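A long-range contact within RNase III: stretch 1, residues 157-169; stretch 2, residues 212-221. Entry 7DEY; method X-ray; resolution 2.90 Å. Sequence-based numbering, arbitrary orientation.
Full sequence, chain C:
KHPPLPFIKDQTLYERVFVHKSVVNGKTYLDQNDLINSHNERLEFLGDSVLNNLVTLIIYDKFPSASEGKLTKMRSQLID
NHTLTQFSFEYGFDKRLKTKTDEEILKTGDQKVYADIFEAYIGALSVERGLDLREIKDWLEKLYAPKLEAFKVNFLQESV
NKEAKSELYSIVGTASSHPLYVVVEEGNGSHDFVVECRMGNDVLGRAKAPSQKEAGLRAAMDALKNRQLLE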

ATOM      1  N   GLN C 157       5.332 -12.552   7.659  1.00 92.19           N
ATOM      2  CA  GLN C 157       6.590 -13.229   7.935  1.00101.58           C
ATOM      3  C   GLN C 157       7.439 -12.304   8.807  1.00 97.88           C
ATOM      4  O   GLN C 157       6.959 -11.294   9.329  1.00 96.96           O
ATOM      5  CB  GLN C 157       7.274 -13.600   6.623  1.00 95.75           C
ATOM      6  N   GLU C 158       8.696 -12.666   9.056  1.00 91.12           N
ATOM      7  CA  GLU C 158       9.559 -11.745   9.789  1.00 90.95           C
ATOM      8  C   GLU C 158      10.521 -10.984   8.882  1.00 87.79           C
ATOM      9  O   GLU C 158      10.459  -9.756   8.813  1.00106.68           O
ATOM     10  CB  GLU C 158      10.332 -12.494  10.884  1.00 97.54           C
ATOM     11  N   SER C 159      11.410 -11.689   8.179  1.00 86.91           N
ATOM     12  CA  SER C 159      12.514 -11.063   7.442  1.00103.07           C
ATOM     13  C   SER C 159      13.240 -12.130   6.623  1.00 92.09           C
ATOM     14  O   SER C 159      12.635 -13.163   6.325  1.00100.29           O
ATOM     15  CB  SER C 159      13.463 -10.332   8.399  1.00118.62           C
ATOM     16  N   VAL C 160      14.490 -11.901   6.186  1.00 83.27           N
ATOM     17  CA  VAL C 160      15.276 -13.073   5.761  1.00105.95           C
ATOM     18  C   VAL C 160      16.645 -13.250   6.443  1.00103.65           C
ATOM     19  O   VAL C 160      16.804 -14.135   7.294  1.00104.43           O
ATOM     20  CB  VAL C 160      15.459 -13.059   4.230  1.00106.45           C
ATOM     21  N   ASN C 161      17.622 -12.399   6.092  1.00 98.48           N
ATOM     22  CA  ASN C 161      18.967 -12.281   6.705  1.00 91.71           C
ATOM     23  C   ASN C 161      19.726 -13.609   6.869  1.00 90.77           C
ATOM     24  O   ASN C 161      19.943 -14.106   7.975  1.00 92.62           O
ATOM     25  CB  ASN C 161      18.917 -11.550   8.046  1.00 92.05           C
ATOM     26  CG  ASN C 161      20.247 -10.836   8.364  1.00 96.91           C
ATOM     27  OD1 ASN C 161      21.283 -11.095   7.730  1.00 86.07           O
ATOM     28  ND2 ASN C 161      20.221  -9.949   9.363  1.00 98.66           N
ATOM     29  N   LYS C 162      20.195 -14.134   5.748  1.00 95.56           N
ATOM     30  CA  LYS C 162      21.087 -15.302   5.813  1.00 94.15           C
ATOM     31  C   LYS C 162      22.474 -14.971   6.431  1.00 87.48           C
ATOM     32  O   LYS C 162      23.405 -15.789   6.399  1.00 94.61           O
ATOM     33  CB  LYS C 162      21.264 -15.908   4.411  1.00 84.70           C
ATOM     34  N   GLU C 163      22.641 -13.790   7.020  1.00 88.73           N
ATOM     35  CA  GLU C 163      23.946 -13.273   7.414  1.00 84.46           C
ATOM     36  C   GLU C 163      24.106 -13.040   8.910  1.00 75.41           C
ATOM     37  O   GLU C 163      25.207 -12.707   9.350  1.00 65.78           O
ATOM     38  CB  GLU C 163      24.199 -11.946   6.688  1.00 85.25           C
ATOM     39  CG  GLU C 163      25.602 -11.754   6.247  1.00 88.39           C
ATOM     40  CD  GLU C 163      26.156 -12.994   5.653  1.00 75.81           C
ATOM     41  OE1 GLU C 163      27.107 -13.547   6.233  1.00 78.58           O
ATOM     42  OE2 GLU C 163      25.624 -13.409   4.610  1.00 80.98           O
ATOM     43  N   ALA C 164      23.051 -13.225   9.703  1.00 82.55           N
ATOM     44  CA  ALA C 164      22.985 -12.607  11.023  1.00 79.08           C
ATOM     45  C   ALA C 164      24.032 -13.147  11.986  1.00 80.08           C
ATOM     46  O   ALA C 164      24.475 -12.410  12.878  1.00 79.44           O
ATOM     47  CB  ALA C 164      21.591 -12.797  11.618  1.00 87.22           C
ATOM     48  N   LYS C 165      24.436 -14.416  11.839  1.00 83.76           N
ATOM     49  CA  LYS C 165      25.350 -15.002  12.819  1.00 77.76           C
ATOM     50  C   LYS C 165      26.738 -14.376  12.728  1.00 71.24           C
ATOM     51  O   LYS C 165      27.380 -14.144  13.760  1.00 68.91           O
ATOM     52  CB  LYS C 165      25.415 -16.523  12.660  1.00 79.99           C
ATOM     53  CG  LYS C 165      24.101 -17.237  12.992  1.00 85.47           C
ATOM     54  CD  LYS C 165      24.273 -18.758  13.169  1.00 86.67           C
ATOM     55  CE  LYS C 165      23.187 -19.544  12.391  1.00 92.38           C
ATOM     56  NZ  LYS C 165      22.812 -20.875  12.982  1.00 85.67           N
ATOM     57  N   SER C 166      27.210 -14.067  11.515  1.00 68.76           N
ATOM     58  CA  SER C 166      28.503 -13.390  11.421  1.00 78.02           C
ATOM     59  C   SER C 166      28.366 -11.901  11.702  1.00 76.82           C
ATOM     60  O   SER C 166      29.241 -11.317  12.350  1.00 73.86           O
ATOM     61  CB  SER C 166      29.169 -13.625  10.059  1.00 72.78           C
ATOM     62  OG  SER C 166      28.215 -13.667   9.020  1.00 84.75           O
ATOM     63  N   GLU C 167      27.266 -11.281  11.247  1.00 82.30           N
ATOM     64  CA  GLU C 167      26.997  -9.881  11.585  1.00 78.98           C
ATOM     65  C   GLU C 167      26.992  -9.691  13.096  1.00 76.32           C
ATOM     66  O   GLU C 167      27.642  -8.775  13.620  1.00 68.05           O
ATOM     67  CB  GLU C 167      25.668  -9.416  10.968  1.00 60.82           C
ATOM     68  N   LEU C 168      26.294 -10.591  13.811  1.00 80.67           N
ATOM     69  CA  LEU C 168      26.278 -10.557  15.276  1.00 80.40           C
ATOM     70  C   LEU C 168      27.655 -10.875  15.857  1.00 79.54           C
ATOM     71  O   LEU C 168      28.051 -10.292  16.875  1.00 76.91           O
ATOM     72  CB  LEU C 168      25.223 -11.532  15.808  1.00 75.39           C
ATOM     73  CG  LEU C 168      25.440 -12.065  17.232  1.00 81.10           C
ATOM     74  CD1 LEU C 168      25.373 -10.956  18.297  1.00 70.09           C
ATOM     75  CD2 LEU C 168      24.444 -13.155  17.541  1.00 69.77           C
ATOM     76  N   TYR C 169      28.396 -11.793  15.216  1.00 82.18           N
ATOM     77  CA  TYR C 169      29.751 -12.127  15.651  1.00 82.60           C
ATOM     78  C   TYR C 169      30.686 -10.928  15.543  1.00 82.17           C
ATOM     79  O   TYR C 169      31.517 -10.708  16.429  1.00 81.40           O
ATOM     80  CB  TYR C 169      30.273 -13.297  14.817  1.00 86.89           C
ATOM     81  CG  TYR C 169      31.646 -13.832  15.189  1.00 91.92           C
ATOM     82  CD1 TYR C 169      32.808 -13.171  14.799  1.00 84.87           C
ATOM     83  CD2 TYR C 169      31.777 -15.022  15.894  1.00 92.91           C
ATOM     84  CE1 TYR C 169      34.048 -13.663  15.120  1.00 86.80           C
ATOM     85  CE2 TYR C 169      33.024 -15.524  16.217  1.00 92.94           C
ATOM     86  CZ  TYR C 169      34.154 -14.839  15.828  1.00 87.11           C
ATOM     87  OH  TYR C 169      35.394 -15.333  16.148  1.00 91.97           O
ATOM     88  N   GLN C 212      16.712 -25.959  12.242  1.00 96.20           N
ATOM     89  CA  GLN C 212      17.632 -25.539  13.296  1.00 93.23           C
ATOM     90  C   GLN C 212      18.470 -24.334  12.877  1.00 90.94           C
ATOM     91  O   GLN C 212      18.756 -23.459  13.701  1.00 90.99           O
ATOM     92  CB  GLN C 212      18.534 -26.711  13.703  1.00 88.91           C
ATOM     93  CG  GLN C 212      19.674 -26.324  14.649  1.00 93.63           C
ATOM     94  CD  GLN C 212      20.672 -27.451  14.874  1.00 96.71           C
ATOM     95  OE1 GLN C 212      20.426 -28.592  14.492  1.00 96.49           O
ATOM     96  NE2 GLN C 212      21.807 -27.132  15.497  1.00 95.73           N
ATOM     97  N   LYS C 213      18.878 -24.263  11.609  1.00 91.25           N
ATOM     98  CA  LYS C 213      19.668 -23.117  11.179  1.00 87.70           C
ATOM     99  C   LYS C 213      18.797 -21.888  10.975  1.00 90.27           C
ATOM    100  O   LYS C 213      19.200 -20.779  11.342  1.00 91.71           O
ATOM    101  CB  LYS C 213      20.443 -23.436   9.899  1.00 89.43           C
ATOM    102  CG  LYS C 213      21.360 -22.289   9.455  1.00 92.04           C
ATOM    103  CD  LYS C 213      22.486 -22.751   8.532  1.00 88.12           C
ATOM    104  CE  LYS C 213      23.496 -21.621   8.281  1.00 92.14           C
ATOM    105  NZ  LYS C 213      24.109 -21.040   9.525  1.00 76.67           N
ATOM    106  N   GLU C 214      17.602 -22.056  10.399  1.00 93.03           N
ATOM    107  CA  GLU C 214      16.693 -20.920  10.284  1.00 91.94           C
ATOM    108  C   GLU C 214      16.407 -20.320  11.656  1.00 86.55           C
ATOM    109  O   GLU C 214      16.482 -19.102  11.832  1.00 83.91           O
ATOM    110  CB  GLU C 214      15.396 -21.333   9.586  1.00 86.79           C
ATOM    111  CG  GLU C 214      14.783 -20.221   8.746  1.00 80.82           C
ATOM    112  CD  GLU C 214      13.351 -20.510   8.325  1.00 98.39           C
ATOM    113  OE1 GLU C 214      12.969 -21.699   8.239  1.00102.84           O
ATOM    114  OE2 GLU C 214      12.604 -19.538   8.078  1.00 99.76           O
ATOM    115  N   ALA C 215      16.133 -21.167  12.649  1.00 90.08           N
ATOM    116  CA  ALA C 215      15.959 -20.684  14.015  1.00 85.12           C
ATOM    117  C   ALA C 215      17.266 -20.150  14.577  1.00 88.77           C
ATOM    118  O   ALA C 215      17.269 -19.171  15.334  1.00 87.97           O
ATOM    119  CB  ALA C 215      15.419 -21.803  14.906  1.00 89.55           C
ATOM    120  N   GLY C 216      18.386 -20.790  14.228  1.00 91.60           N
ATOM    121  CA  GLY C 216      19.676 -20.318  14.702  1.00 85.28           C
ATOM    122  C   GLY C 216      19.983 -18.919  14.214  1.00 82.45           C
ATOM    123  O   GLY C 216      20.400 -18.056  14.986  1.00 83.70           O
ATOM    124  N   LEU C 217      19.758 -18.672  12.923  1.00 89.75           N
ATOM    125  CA  LEU C 217      19.920 -17.325  12.381  1.00 93.72           C
ATOM    126  C   LEU C 217      18.929 -16.354  13.014  1.00 89.08           C
ATOM    127  O   LEU C 217      19.302 -15.245  13.419  1.00 89.24           O
ATOM    128  CB  LEU C 217      19.759 -17.343  10.857  1.00 91.18           C
ATOM    129  CG  LEU C 217      20.998 -17.763  10.054  1.00 90.76           C
ATOM    130  CD1 LEU C 217      20.630 -18.342   8.686  1.00 87.12           C
ATOM    131  CD2 LEU C 217      21.955 -16.590   9.910  1.00 92.47           C
ATOM    132  N   ARG C 218      17.657 -16.759  13.113  1.00 78.94           N
ATOM    133  CA  ARG C 218      16.651 -15.882  13.698  1.00 80.17           C
ATOM    134  C   ARG C 218      16.960 -15.581  15.161  1.00 84.35           C
ATOM    135  O   ARG C 218      16.629 -14.498  15.659  1.00 81.09           O
ATOM    136  CB  ARG C 218      15.255 -16.500  13.539  1.00 78.38           C
ATOM    137  CG  ARG C 218      14.708 -16.467  12.108  1.00 73.31           C
ATOM    138  CD  ARG C 218      13.269 -16.948  11.999  1.00 70.23           C
ATOM    139  NE  ARG C 218      12.888 -17.143  10.606  1.00 69.94           N
ATOM    140  CZ  ARG C 218      12.545 -16.166   9.766  1.00 75.16           C
ATOM    141  NH1 ARG C 218      12.524 -14.903  10.165  1.00 71.98           N
ATOM    142  NH2 ARG C 218      12.226 -16.447   8.507  1.00 78.71           N
ATOM    143  N   ALA C 219      17.608 -16.512  15.862  1.00 83.43           N
ATOM    144  CA  ALA C 219      18.028 -16.210  17.221  1.00 79.80           C
ATOM    145  C   ALA C 219      19.094 -15.130  17.227  1.00 87.41           C
ATOM    146  O   ALA C 219      19.129 -14.303  18.145  1.00 96.10           O
ATOM    147  CB  ALA C 219      18.531 -17.473  17.918  1.00 81.44           C
ATOM    148  N   ALA C 220      19.960 -15.105  16.209  1.00 86.29           N
ATOM    149  CA  ALA C 220      20.915 -14.008  16.088  1.00 82.00           C
ATOM    150  C   ALA C 220      20.216 -12.715  15.687  1.00 86.12           C
ATOM    151  O   ALA C 220      20.542 -11.640  16.207  1.00 85.94           O
ATOM    152  CB  ALA C 220      21.999 -14.364  15.076  1.00 83.67           C
ATOM    153  N   MET C 221      19.237 -12.809  14.777  1.00 86.17           N
ATOM    154  CA  MET C 221      18.488 -11.640  14.324  1.00 79.90           C
ATOM    155  C   MET C 221      17.788 -10.930  15.481  1.00 81.07           C
ATOM    156  O   MET C 221      17.754  -9.695  15.532  1.00 79.82           O
ATOM    157  CB  MET C 221      17.469 -12.067  13.271  1.00 78.68           C
ATOM    158  CG  MET C 221      17.864 -11.771  11.849  1.00 87.99           C
ATOM    159  SD  MET C 221      16.500 -12.115  10.719  1.00 92.78           S
ATOM    160  CE  MET C 221      16.538 -13.891  10.716  1.00 84.98           C
TER

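The contact pairs a loop and the start of helix 164-169, which continues later in the chain, with helix 212-221. The helix axes approach to 8.5 Å with an angle of 34° between their N-to-C directions, and 596 Å² is buried, both sides summed. Among the modelled atoms no hydrogen bond crosses, so the evidence for the contact is the packing distances; several side chains of the loop are incomplete.

Following stretch 2 from its start, Gln212 makes no contact, and Lys213 is the first residue to reach across. Its CB points sideways, but an extended chain (chi1 to chi3 all t) brings NZ to 3.4 Å from Lys165 CE. The two ammonium groups also lie close, Lys213 NZ to Lys165 NZ being 3.7 Å, a pairing of like charges that cannot be counted as attraction.

Glu214 does not touch stretch 1; within the helix its OE2 accepts a hydrogen bond from Arg218 NH2 at 3.1 Å, part of a salt bridge one helical turn apart, with a weak second bond from Arg218 NE at 3.5 Å. Ala215 faces away.

At Gly216 the absence of a side chain matters: Lys165 NZ lies 3.6 Å from Gly216 CA, and an ideal CB there would stand 2.4 Å from that NZ, a clash. Lys165 thus packs as a knob among Lys213, Gly216, Leu217 and Ala220, and its 99 Å² of covered area is the largest of any residue in the contact.

Leu217 flanks this knob, with its CG 3.7 Å from Lys165 CE. Its CD2 reaches the turn Asn161 to Ala164, lying 3.7 Å from Asn161 O and 3.5 Å from Ala164 N. That type I turn carries a hydrogen bond from Glu163 N to Asn161 OD1 (3.1 Å), and the leucine methyl packs against the backbone of this turn.

Arg218 has its CB directed away, yet its long side chain returns the guanidinium to the loop: NH1 is 3.3 Å from Glu158 CB, and Ser159 N lies at the guanidinium edge, 3.9 Å from NH1.

Ala219 makes no contact, whereas Ala220 points toward stretch 1. Its small CB fits close helix packing, 3.8 Å from Ala164 CB and 3.7 Å from Leu168 CD2, apolar contacts among three buried residues; nearby, the CA atoms of Lys165 and Ala220 are 5.6 Å apart.

Met221, also buried, closes the stretch with a flexible apolar chain spanning helix and loop: CG is 3.9 Å from Ala164 CB, SD is 3.6 Å from Asn161 CB, and CE is 3.4 Å from Val160 O.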